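Polyhedrin (Operophtera brumata cypovirus 19, PDB 5A99) forms the crystalline matrix of cypovirus polyhedra, the insect-virus occlusion bodies that probably shelter embedded virus particles outside the host. Local coordinates at residues R127-K130 against I134-S137; V109-I114 against I177-H182; I49-Q52 against S58-Y61; W63-L66 against N70-I73. All coordinates share one frame; numbering follows the deposited sequence.

Interaction 1: residues R127-K130 against I134-S137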
loop_
_atom_site.group_PDB
_atom_site.type_symbol
_atom_site.label_atom_id
_atom_site.label_comp_id
_atom_site.label_asym_id
_atom_site.label_seq_id
_atom_site.Cartn_x
_atom_site.Cartn_y
_atom_site.Cartn_z
ATOM N N ARG A 127 -11.604 -8.600 -10.813
ATOM C CA ARG A 127 -11.724 -9.978 -10.344
ATOM C C ARG A 127 -12.196 -10.017 -8.909
ATOM O O ARG A 127 -11.533 -9.490 -8.010
ATOM C CB ARG A 127 -10.371 -10.707 -10.454
ATOM C CG ARG A 127 -10.417 -12.210 -10.097
ATOM C CD ARG A 127 -9.036 -12.796 -10.088
ATOM N NE ARG A 127 -8.225 -12.151 -9.055
ATOM C CZ ARG A 127 -6.902 -12.186 -8.999
ATOM N NH1 ARG A 127 -6.209 -12.832 -9.922
ATOM N NH2 ARG A 127 -6.264 -11.570 -8.009
ATOM N N VAL A 128 -13.353 -10.634 -8.698
ATOM C CA VAL A 128 -13.852 -10.880 -7.355
ATOM C C VAL A 128 -13.431 -12.287 -6.965
ATOM O O VAL A 128 -13.988 -13.266 -7.454
ATOM C CB VAL A 128 -15.394 -10.764 -7.284
ATOM C CG1 VAL A 128 -15.875 -10.924 -5.846
ATOM C CG2 VAL A 128 -15.859 -9.438 -7.842
ATOM N N ASN A 129 -12.411 -12.392 -6.125
ATOM C CA ASN A 129 -12.055 -13.680 -5.549
ATOM C C ASN A 129 -12.986 -14.029 -4.391
ATOM O O ASN A 129 -13.720 -13.175 -3.884
ATOM C CB ASN A 129 -10.618 -13.667 -5.039
ATOM C CG ASN A 129 -9.609 -14.017 -6.118
ATOM O OD1 ASN A 129 -9.970 -14.392 -7.232
ATOM N ND2 ASN A 129 -8.329 -13.907 -5.779
ATOM N N LYS A 130 -12.960 -15.293 -3.991
ATOM C CA LYS A 130 -13.551 -15.716 -2.733
ATOM C C LYS A 130 -12.750 -15.106 -1.586
ATOM O O LYS A 130 -11.652 -14.583 -1.789
ATOM C CB LYS A 130 -13.458 -17.233 -2.599
ATOM C CG LYS A 130 -14.163 -18.049 -3.674
ATOM C CD LYS A 130 -13.992 -19.534 -3.368
ATOM C CE LYS A 130 -14.862 -20.423 -4.246
ATOM N NZ LYS A 130 -16.223 -20.672 -3.659
ATOM N N ILE A 134 -7.750 -17.118 -3.471
ATOM C CA ILE A 134 -7.012 -17.912 -4.449
ATOM C C ILE A 134 -7.650 -17.725 -5.813
ATOM O O ILE A 134 -8.859 -17.930 -5.995
ATOM C CB ILE A 134 -6.960 -19.405 -4.069
ATOM C CG1 ILE A 134 -6.270 -19.560 -2.703
ATOM C CG2 ILE A 134 -6.235 -20.224 -5.152
ATOM C CD1 ILE A 134 -6.451 -20.932 -2.085
ATOM N N SER A 135 -6.815 -17.333 -6.769
ATOM C CA SER A 135 -7.298 -16.836 -8.038
ATOM C C SER A 135 -7.691 -17.973 -8.956
ATOM O O SER A 135 -6.889 -18.863 -9.264
ATOM C CB SER A 135 -6.254 -15.934 -8.693
ATOM O OG SER A 135 -5.992 -14.800 -7.887
ATOM N N SER A 136 -8.953 -17.935 -9.363
ATOM C CA SER A 136 -9.517 -18.889 -10.308
ATOM C C SER A 136 -9.314 -20.344 -9.887
ATOM O O SER A 136 -9.237 -21.227 -10.735
ATOM C CB SER A 136 -8.928 -18.662 -11.705
ATOM O OG SER A 136 -9.523 -19.527 -12.669
ATOM N N SER A 137 -9.253 -20.593 -8.582
ATOM C CA SER A 137 -9.014 -21.942 -8.066
ATOM C C SER A 137 -9.302 -22.011 -6.574
ATOM O O SER A 137 -9.391 -20.981 -5.898
ATOM C CB SER A 137 -7.557 -22.359 -8.324
ATOM O OG SER A 137 -7.297 -23.681 -7.876
HETATM O O HOH W 1 -10.796 -15.721 -9.395
HETATM O O HOH W 2 -11.400 -17.293 -5.776
#
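Asn129, on strand 125-129, meets Ser135 in the turn that soon follows it, and its amide does most of the bridging. From CB the chain turns so that CG stands beside the backbone N (chi1 -87°), which aims the amide at the second segment. CG comes to 4.0 Å from Ile134 O. One branch, OD1, lies 3.7 Å from Ser135 CA and accepts a hydrogen bond from a water 2.7 Å from Asn129 OD1; the same water accepts from Ser136 N. The other branch, ND2, gives a nearly straight bond to Ser135 OG (3.3 Å, 176°), with the hydroxyl lying in the amide plane, and also bonds Asn133 OD1. A second water bridges the two backbones, accepting from Lys130 N and donating to Ile134 O at 2.6 Å.

Arg127 brings its guanidinium flat against the same hydroxyl: the chain runs extended, then bends at chi3 (63°). Ser135 OG sits over one face, 3.0 Å from Arg127 CZ, where the N-H groups do not point. Those groups serve Tyr32 and Asp214 of the second subunit, and Ser135 OG is itself bonded to that Tyr32.

The type II turn at Ile134-Ser137 is thus tied to 127-130 by an amide and two waters, in a buried polar cluster where one serine hydroxyl links the amide, directly, to the neighbouring subunit.

Interaction 2: residues V109-I114 against I177-H182; sequences VSFQFI and ILFPCH
The rings of Phe111 and Phe179 form a T-shaped pair, with the edge of Phe111 pointing into one face of Phe179. The planes stand at 90° and the centroids are 5.2 Å apart. Phe111 CE2 lies over the centre of the Phe179 ring, 3.9 Å above its plane. In the plane of the Phe111 ring, at its edge, lie Phe179 CZ and the backbone N of Phe113.

Phe111 belongs to strand 110-116 of the six-stranded antiparallel sheet, just past a classic beta bulge in which Val109 and Ser110 both face Tyr40. Phe179 comes from the loop that leads from strand 164-173 of that sheet to strand 184-190 of the smaller one. Between these two segments the contact is one apolar ring pair, which sets the connecting loop against the larger sheet. With CG of Phe111 between the backbone N and the carbonyl carbon (chi1 73°), the ring projects toward the loop.

Other aromatic rings join the cluster: Phe126 and Phe174 both meet Phe111, and Tyr170 touches both members of the pair. Val128 of strand 125-129 packs on Phe179 as well. Where the two rings come closest, Phe111 CZ lies 4.0 Å from Phe179 CZ.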
loop_
_atom_site.group_PDB
_atom_site.type_symbol
_atom_site.label_atom_id
_atom_site.label_comp_id
_atom_site.label_asym_id
_atom_site.label_seq_id
_atom_site.Cartn_x
_atom_site.Cartn_y
_atom_site.Cartn_z
ATOM N N VAL A 109 -24.179 -6.101 -0.750
ATOM C CA VAL A 109 -25.125 -6.873 -1.531
ATOM C C VAL A 109 -24.672 -6.984 -2.980
ATOM O O VAL A 109 -24.832 -8.018 -3.629
ATOM C CB VAL A 109 -26.508 -6.196 -1.497
ATOM C CG1 VAL A 109 -27.518 -7.003 -2.298
ATOM C CG2 VAL A 109 -26.964 -6.032 -0.070
ATOM N N SER A 110 -24.097 -5.903 -3.489
ATOM C CA SER A 110 -23.749 -5.841 -4.892
ATOM C C SER A 110 -22.773 -4.700 -5.083
ATOM O O SER A 110 -22.444 -3.976 -4.128
ATOM C CB SER A 110 -24.995 -5.627 -5.754
ATOM O OG SER A 110 -25.514 -4.320 -5.546
ATOM N N PHE A 111 -22.307 -4.546 -6.313
ATOM C CA PHE A 111 -21.294 -3.547 -6.614
ATOM C C PHE A 111 -21.537 -2.879 -7.971
ATOM O O PHE A 111 -22.239 -3.417 -8.840
ATOM C CB PHE A 111 -19.909 -4.215 -6.633
ATOM C CG PHE A 111 -19.678 -5.079 -7.842
ATOM C CD1 PHE A 111 -19.228 -4.522 -9.030
ATOM C CD2 PHE A 111 -19.943 -6.443 -7.809
ATOM C CE1 PHE A 111 -19.041 -5.308 -10.157
ATOM C CE2 PHE A 111 -19.744 -7.238 -8.943
ATOM C CZ PHE A 111 -19.287 -6.660 -10.109
ATOM N N GLN A 112 -20.951 -1.699 -8.143
ATOM C CA GLN A 112 -20.787 -1.100 -9.462
ATOM C C GLN A 112 -19.337 -0.631 -9.593
ATOM O O GLN A 112 -18.812 0.079 -8.723
ATOM C CB GLN A 112 -21.771 0.058 -9.696
ATOM C CG GLN A 112 -21.458 0.864 -10.964
ATOM C CD GLN A 112 -22.562 1.836 -11.388
ATOM O OE1 GLN A 112 -22.554 2.344 -12.511
ATOM N NE2 GLN A 112 -23.484 2.126 -10.485
ATOM N N PHE A 113 -18.680 -1.066 -10.662
ATOM C CA PHE A 113 -17.297 -0.680 -10.921
ATOM C C PHE A 113 -17.292 0.261 -12.118
ATOM O O PHE A 113 -17.843 -0.068 -13.170
ATOM C CB PHE A 113 -16.454 -1.934 -11.176
ATOM C CG PHE A 113 -15.011 -1.656 -11.486
ATOM C CD1 PHE A 113 -14.181 -1.070 -10.540
ATOM C CD2 PHE A 113 -14.474 -1.996 -12.719
ATOM C CE1 PHE A 113 -12.839 -0.832 -10.818
ATOM C CE2 PHE A 113 -13.133 -1.759 -13.001
ATOM C CZ PHE A 113 -12.321 -1.169 -12.045
ATOM N N ILE A 114 -16.707 1.444 -11.933
ATOM C CA ILE A 114 -16.678 2.472 -12.966
ATOM C C ILE A 114 -15.274 3.002 -13.192
ATOM O O ILE A 114 -14.590 3.428 -12.256
ATOM C CB ILE A 114 -17.597 3.676 -12.624
ATOM C CG1 ILE A 114 -19.007 3.193 -12.285
ATOM C CG2 ILE A 114 -17.655 4.662 -13.796
ATOM C CD1 ILE A 114 -19.784 4.169 -11.457
ATOM N N ILE A 177 -23.700 -16.562 -7.204
ATOM C CA ILE A 177 -24.073 -17.208 -8.467
ATOM C C ILE A 177 -23.061 -16.958 -9.587
ATOM O O ILE A 177 -22.660 -17.893 -10.275
ATOM C CB ILE A 177 -25.493 -16.784 -8.953
ATOM C CG1 ILE A 177 -26.559 -17.305 -7.985
ATOM C CG2 ILE A 177 -25.766 -17.307 -10.369
ATOM C CD1 ILE A 177 -27.969 -16.860 -8.315
ATOM N N LEU A 178 -22.671 -15.703 -9.786
ATOM C CA LEU A 178 -21.621 -15.381 -10.744
ATOM C C LEU A 178 -20.419 -14.751 -10.037
ATOM O O LEU A 178 -19.308 -14.756 -10.558
ATOM C CB LEU A 178 -22.148 -14.439 -11.824
ATOM C CG LEU A 178 -23.333 -14.979 -12.630
ATOM C CD1 LEU A 178 -23.953 -13.884 -13.501
ATOM C CD2 LEU A 178 -22.916 -16.186 -13.470
ATOM N N PHE A 179 -20.653 -14.201 -8.854
ATOM C CA PHE A 179 -19.594 -13.583 -8.065
ATOM C C PHE A 179 -19.690 -14.118 -6.656
ATOM O O PHE A 179 -20.787 -14.343 -6.158
ATOM C CB PHE A 179 -19.749 -12.063 -8.021
ATOM C CG PHE A 179 -19.684 -11.414 -9.363
ATOM C CD1 PHE A 179 -18.461 -11.170 -9.970
ATOM C CD2 PHE A 179 -20.843 -11.047 -10.020
ATOM C CE1 PHE A 179 -18.396 -10.568 -11.215
ATOM C CE2 PHE A 179 -20.793 -10.453 -11.259
ATOM C CZ PHE A 179 -19.568 -10.209 -11.864
ATOM N N PRO A 180 -18.538 -14.332 -6.010
ATOM C CA PRO A 180 -18.524 -14.826 -4.632
ATOM C C PRO A 180 -19.402 -13.995 -3.681
ATOM O O PRO A 180 -19.438 -12.766 -3.783
ATOM C CB PRO A 180 -17.045 -14.732 -4.252
ATOM C CG PRO A 180 -16.323 -14.940 -5.557
ATOM C CD PRO A 180 -17.187 -14.268 -6.594
ATOM N N CYS A 181 -20.100 -14.680 -2.775
ATOM C CA CYS A 181 -20.895 -14.027 -1.736
ATOM C C CYS A 181 -20.064 -13.196 -0.774
ATOM O O CYS A 181 -20.541 -12.195 -0.250
ATOM C CB CYS A 181 -21.641 -15.071 -0.900
ATOM S SG CYS A 181 -23.262 -15.539 -1.509
ATOM N N HIS A 182 -18.835 -13.639 -0.530
ATOM C CA HIS A 182 -17.955 -13.046 0.477
ATOM C C HIS A 182 -16.673 -12.642 -0.233
ATOM O O HIS A 182 -15.713 -13.403 -0.298
ATOM C CB HIS A 182 -17.677 -14.048 1.598
ATOM C CG HIS A 182 -18.914 -14.721 2.114
ATOM N ND1 HIS A 182 -19.719 -14.154 3.078
ATOM C CD2 HIS A 182 -19.496 -15.895 1.783
ATOM C CE1 HIS A 182 -20.741 -14.956 3.325
ATOM N NE2 HIS A 182 -20.629 -16.020 2.553
#

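Interaction 3: residues I49-Q52 against S58-Y61; sequences IRAQ and SRSY
Ile49 lays its CG2 methyl against the phenol end of Tyr61, 3.7 Å from Tyr61 CE1 and 3.6 Å from Tyr61 OH. The methyl approaches the ring obliquely, and the two side chains lie alongside one another, pointing opposite ways. CG2 of Ile49 lies anti to its own backbone N, which sends this branch, rather than the longer CG1 arm, along the phenol.

Two residues on, Ala51 faces Arg59. The small methyl Ala51 CB touches Arg59 NE at 3.6 Å; a bend nearer the backbone (chi2 -76°) brings the guanidinium there and turns it back along its own strand: Arg59 NH1 bonds Ser58 O at 2.9 Å, with the oxygen in the guanidinium plane but the donor well above the carbonyl plane. Arg59 NH2 reaches across by way of a water, 3.1 Å from Arg59 NH2, which also accepts from Gln52 N. Asp217 then secures both polar ends, making a salt bridge with Arg59 NE through one oxygen and a hydrogen bond with Tyr61 OH through the other. The tyrosine hydroxyl and the arginine are thereby held by a shared carboxylate, whose negative charge probably offsets the positive charge of the guanidinium.

The strand segments run nearly antiparallel, at 157°, yet their axes come no closer than 8.7 Å, so side chains rather than backbone bonds join them. Strand 46-53 pairs within the six-stranded sheet and strand 56-61 within the three-stranded one. Consecutive strands that face each other through side chains from separate sheets form a beta arch, here within the beta-sandwich core characteristic of polyhedrins.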
loop_
_atom_site.group_PDB
_atom_site.type_symbol
_atom_site.label_atom_id
_atom_site.label_comp_id
_atom_site.label_asym_id
_atom_site.label_seq_id
_atom_site.Cartn_x
_atom_site.Cartn_y
_atom_site.Cartn_z
ATOM N N ILE A 49 -15.374 3.589 -2.918
ATOM C CA ILE A 49 -13.917 3.566 -2.893
ATOM C C ILE A 49 -13.465 4.111 -4.239
ATOM O O ILE A 49 -13.816 3.559 -5.281
ATOM C CB ILE A 49 -13.382 2.141 -2.680
ATOM C CG1 ILE A 49 -13.841 1.595 -1.324
ATOM C CG2 ILE A 49 -11.864 2.110 -2.730
ATOM C CD1 ILE A 49 -13.485 0.162 -1.106
ATOM N N ARG A 50 -12.735 5.222 -4.219
ATOM C CA ARG A 50 -12.166 5.770 -5.438
ATOM C C ARG A 50 -10.657 5.658 -5.448
ATOM O O ARG A 50 -9.964 6.139 -4.539
ATOM C CB ARG A 50 -12.530 7.234 -5.648
ATOM C CG ARG A 50 -11.988 7.780 -6.970
ATOM C CD ARG A 50 -12.335 9.236 -7.190
ATOM N NE ARG A 50 -11.451 10.166 -6.486
ATOM C CZ ARG A 50 -11.869 11.137 -5.674
ATOM N NH1 ARG A 50 -13.166 11.278 -5.421
ATOM N NH2 ARG A 50 -10.984 11.967 -5.111
ATOM N N ALA A 51 -10.164 5.048 -6.512
ATOM C CA ALA A 51 -8.741 5.047 -6.816
ATOM C C ALA A 51 -8.519 5.992 -7.988
ATOM O O ALA A 51 -9.375 6.119 -8.871
ATOM C CB ALA A 51 -8.289 3.669 -7.174
ATOM N N GLN A 52 -7.370 6.641 -8.002
ATOM C CA GLN A 52 -7.041 7.554 -9.081
ATOM C C GLN A 52 -5.540 7.698 -9.248
ATOM O O GLN A 52 -4.768 7.560 -8.291
ATOM C CB GLN A 52 -7.665 8.928 -8.826
ATOM C CG GLN A 52 -7.011 9.711 -7.705
ATOM C CD GLN A 52 -7.785 10.972 -7.325
ATOM O OE1 GLN A 52 -9.016 11.007 -7.386
ATOM N NE2 GLN A 52 -7.058 12.008 -6.910
ATOM N N SER A 58 -3.460 -0.008 -10.051
ATOM C CA SER A 58 -3.558 -1.415 -9.654
ATOM C C SER A 58 -3.955 -1.477 -8.183
ATOM O O SER A 58 -3.237 -0.964 -7.330
ATOM C CB SER A 58 -2.216 -2.125 -9.862
ATOM O OG SER A 58 -2.189 -3.387 -9.221
ATOM N N ARG A 59 -5.093 -2.102 -7.879
ATOM C CA ARG A 59 -5.602 -2.115 -6.514
ATOM C C ARG A 59 -6.178 -3.455 -6.146
ATOM O O ARG A 59 -6.724 -4.157 -6.989
ATOM C CB ARG A 59 -6.710 -1.072 -6.334
ATOM C CG ARG A 59 -6.304 0.333 -6.678
ATOM C CD ARG A 59 -5.446 0.959 -5.596
ATOM N NE ARG A 59 -5.218 2.366 -5.892
ATOM C CZ ARG A 59 -4.279 2.810 -6.727
ATOM N NH1 ARG A 59 -3.456 1.959 -7.326
ATOM N NH2 ARG A 59 -4.154 4.109 -6.946
ATOM N N SER A 60 -6.091 -3.795 -4.867
ATOM C CA SER A 60 -6.820 -4.947 -4.365
ATOM C C SER A 60 -7.357 -4.635 -2.972
ATOM O O SER A 60 -6.792 -3.817 -2.219
ATOM C CB SER A 60 -5.960 -6.227 -4.400
ATOM O OG SER A 60 -4.808 -6.098 -3.590
ATOM N N TYR A 61 -8.486 -5.255 -2.652
ATOM C CA TYR A 61 -9.167 -5.003 -1.400
ATOM C C TYR A 61 -9.543 -6.331 -0.775
ATOM O O TYR A 61 -10.166 -7.182 -1.407
ATOM C CB TYR A 61 -10.389 -4.117 -1.641
ATOM C CG TYR A 61 -10.013 -2.825 -2.313
ATOM C CD1 TYR A 61 -9.628 -1.711 -1.576
ATOM C CD2 TYR A 61 -10.013 -2.726 -3.697
ATOM C CE1 TYR A 61 -9.255 -0.532 -2.206
ATOM C CE2 TYR A 61 -9.650 -1.554 -4.331
ATOM C CZ TYR A 61 -9.265 -0.462 -3.583
ATOM O OH TYR A 61 -8.905 0.700 -4.231
HETATM O O HOH W 3 -5.864 6.138 -5.435
#

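Interaction 4: residues W63-L66 against N70-I73; sequences WDQL and NYRI
An Asx turn at Asn70, in the long connection from strand 56-61 to helix 81-92, packs against Asp64 and Gln65 earlier in that connection. Asn70 OD1 accepts two backbone hydrogen bonds, from Arg72 N at 2.8 Å and from Ile73 N at 2.9 Å, and this double grip fixes the turn; Asn70 ND2 donates to Val67 O. Its CG lies between the backbone N and the carbonyl carbon (chi1 61°), which brings the amide oxygen round to those N-H groups. Asn70 CB rests 3.3 Å from Asp64 O. That carbonyl oxygen also accepts a hydrogen bond from a water, at 2.8 Å from Asp64 O, and the water makes only a weak bond with Tyr71 N.

The tip of Tyr71 is held by Gln65. Gln65 NE2 donates to Tyr71 OH in a short, nearly straight bond of 2.8 Å, with the hydroxyl in the amide plane, while amide and ring planes are 41° apart. The other branch, Gln65 OE1, accepts from Asn62 N, which fixes which way round the amide sits. Asp64 OD2 comes to the edge of the phenol ring, 3.9 Å from Tyr71 CE1. The other carboxylate oxygen, OD1, turns outward from this contact to a salt bridge with Arg72 of the second subunit.

Tyr71 also meets Tyr71 of each of the other two subunits edge-to-face, so the loop lies where the three chains converge. Within its own chain, Trp63 packs on helix 81-92, Leu66 on strand 33-40, and Asn70 and Ile73 on Tyr219 of strand 218-222.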
loop_
_atom_site.group_PDB
_atom_site.type_symbol
_atom_site.label_atom_id
_atom_site.label_comp_id
_atom_site.label_asym_id
_atom_site.label_seq_id
_atom_site.Cartn_x
_atom_site.Cartn_y
_atom_site.Cartn_z
ATOM N N TRP A 63 -11.538 -8.654 2.118
ATOM C CA TRP A 63 -12.918 -8.654 2.608
ATOM C C TRP A 63 -13.153 -7.582 3.681
ATOM O O TRP A 63 -14.178 -6.897 3.671
ATOM C CB TRP A 63 -13.252 -10.040 3.154
ATOM C CG TRP A 63 -14.650 -10.229 3.698
ATOM C CD1 TRP A 63 -15.764 -10.599 2.992
ATOM C CD2 TRP A 63 -15.066 -10.088 5.053
ATOM N NE1 TRP A 63 -16.847 -10.692 3.829
ATOM C CE2 TRP A 63 -16.448 -10.384 5.102
ATOM C CE3 TRP A 63 -14.402 -9.740 6.242
ATOM C CZ2 TRP A 63 -17.181 -10.339 6.285
ATOM C CZ3 TRP A 63 -15.135 -9.702 7.422
ATOM C CH2 TRP A 63 -16.510 -10.000 7.432
ATOM N N ASP A 64 -12.198 -7.428 4.592
ATOM C CA ASP A 64 -12.365 -6.499 5.695
ATOM C C ASP A 64 -12.115 -5.047 5.275
ATOM O O ASP A 64 -12.279 -4.125 6.071
ATOM C CB ASP A 64 -11.475 -6.888 6.883
ATOM C CG ASP A 64 -10.003 -6.584 6.647
ATOM O OD1 ASP A 64 -9.536 -6.726 5.496
ATOM O OD2 ASP A 64 -9.315 -6.203 7.624
ATOM N N GLN A 65 -11.739 -4.843 4.020
ATOM C CA GLN A 65 -11.650 -3.499 3.491
ATOM C C GLN A 65 -12.855 -3.176 2.619
ATOM O O GLN A 65 -12.979 -2.055 2.140
ATOM C CB GLN A 65 -10.340 -3.338 2.718
ATOM C CG GLN A 65 -9.132 -3.657 3.584
ATOM C CD GLN A 65 -7.860 -3.812 2.777
ATOM O OE1 GLN A 65 -7.869 -4.366 1.681
ATOM N NE2 GLN A 65 -6.758 -3.313 3.315
ATOM N N LEU A 66 -13.747 -4.157 2.443
ATOM C CA LEU A 66 -14.947 -4.002 1.613
ATOM C C LEU A 66 -16.239 -3.965 2.440
ATOM O O LEU A 66 -17.215 -3.322 2.062
ATOM C CB LEU A 66 -15.037 -5.141 0.589
ATOM C CG LEU A 66 -13.888 -5.240 -0.430
ATOM C CD1 LEU A 66 -13.937 -6.561 -1.196
ATOM C CD2 LEU A 66 -13.929 -4.066 -1.369
ATOM N N ASN A 70 -15.725 -0.834 8.680
ATOM C CA ASN A 70 -14.339 -1.257 8.592
ATOM C C ASN A 70 -13.441 -0.198 9.226
ATOM O O ASN A 70 -13.927 0.834 9.695
ATOM C CB ASN A 70 -13.934 -1.529 7.131
ATOM C CG ASN A 70 -14.055 -0.307 6.250
ATOM O OD1 ASN A 70 -13.198 0.586 6.274
ATOM N ND2 ASN A 70 -15.105 -0.271 5.438
ATOM N N TYR A 71 -12.135 -0.446 9.245
ATOM C CA TYR A 71 -11.222 0.449 9.954
ATOM C C TYR A 71 -11.042 1.818 9.246
ATOM O O TYR A 71 -10.598 2.784 9.863
ATOM C CB TYR A 71 -9.883 -0.251 10.265
ATOM C CG TYR A 71 -9.085 -0.707 9.060
ATOM C CD1 TYR A 71 -9.319 -1.943 8.467
ATOM C CD2 TYR A 71 -8.091 0.098 8.522
ATOM C CE1 TYR A 71 -8.600 -2.350 7.372
ATOM C CE2 TYR A 71 -7.363 -0.303 7.427
ATOM C CZ TYR A 71 -7.611 -1.532 6.855
ATOM O OH TYR A 71 -6.871 -1.937 5.755
ATOM N N ARG A 72 -11.418 1.900 7.972
ATOM C CA ARG A 72 -11.417 3.171 7.246
ATOM C C ARG A 72 -12.749 3.906 7.442
ATOM O O ARG A 72 -12.769 5.122 7.625
ATOM C CB ARG A 72 -11.159 2.942 5.752
ATOM C CG ARG A 72 -9.890 2.166 5.439
ATOM C CD ARG A 72 -8.648 2.840 6.036
ATOM N NE ARG A 72 -8.478 4.206 5.553
ATOM C CZ ARG A 72 -7.865 4.529 4.415
ATOM N NH1 ARG A 72 -7.341 3.581 3.630
ATOM N NH2 ARG A 72 -7.768 5.806 4.055
ATOM N N ILE A 73 -13.851 3.157 7.393
ATOM C CA ILE A 73 -15.192 3.676 7.704
ATOM C C ILE A 73 -15.809 2.861 8.838
ATOM O O ILE A 73 -16.485 1.846 8.617
ATOM C CB ILE A 73 -16.136 3.617 6.476
ATOM C CG1 ILE A 73 -15.516 4.347 5.283
ATOM C CG2 ILE A 73 -17.506 4.209 6.809
ATOM C CD1 ILE A 73 -15.457 5.863 5.439
HETATM O O HOH W 4 -12.389 -3.772 8.874
#

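In the fold
Interactions 1 and 3 are buried, 2 and 4 partly buried. Interaction 3 lies deepest, about 6 Å from the chain's centre, and ties the two sheets together by apolar packing and a shared aspartate. Interaction 1 joins a strand end to a turn and interaction 4 lies wholly in a loop, about 18 and 15 Å from the chain's centre; both rely on amide-to-hydroxyl bonds and waters. Interaction 2, between interaction 3 and the outer two in depth, is purely aromatic and touches no other chain of the assembly, whereas the other three all meet neighbouring subunits. Interactions 1 and 2 adjoin where Val128 packs on Phe179 and Pro180. Interactions 3 and 4 touch through Tyr61 CB and Leu66 CD2, and His182 brings 177-182 against Trp63.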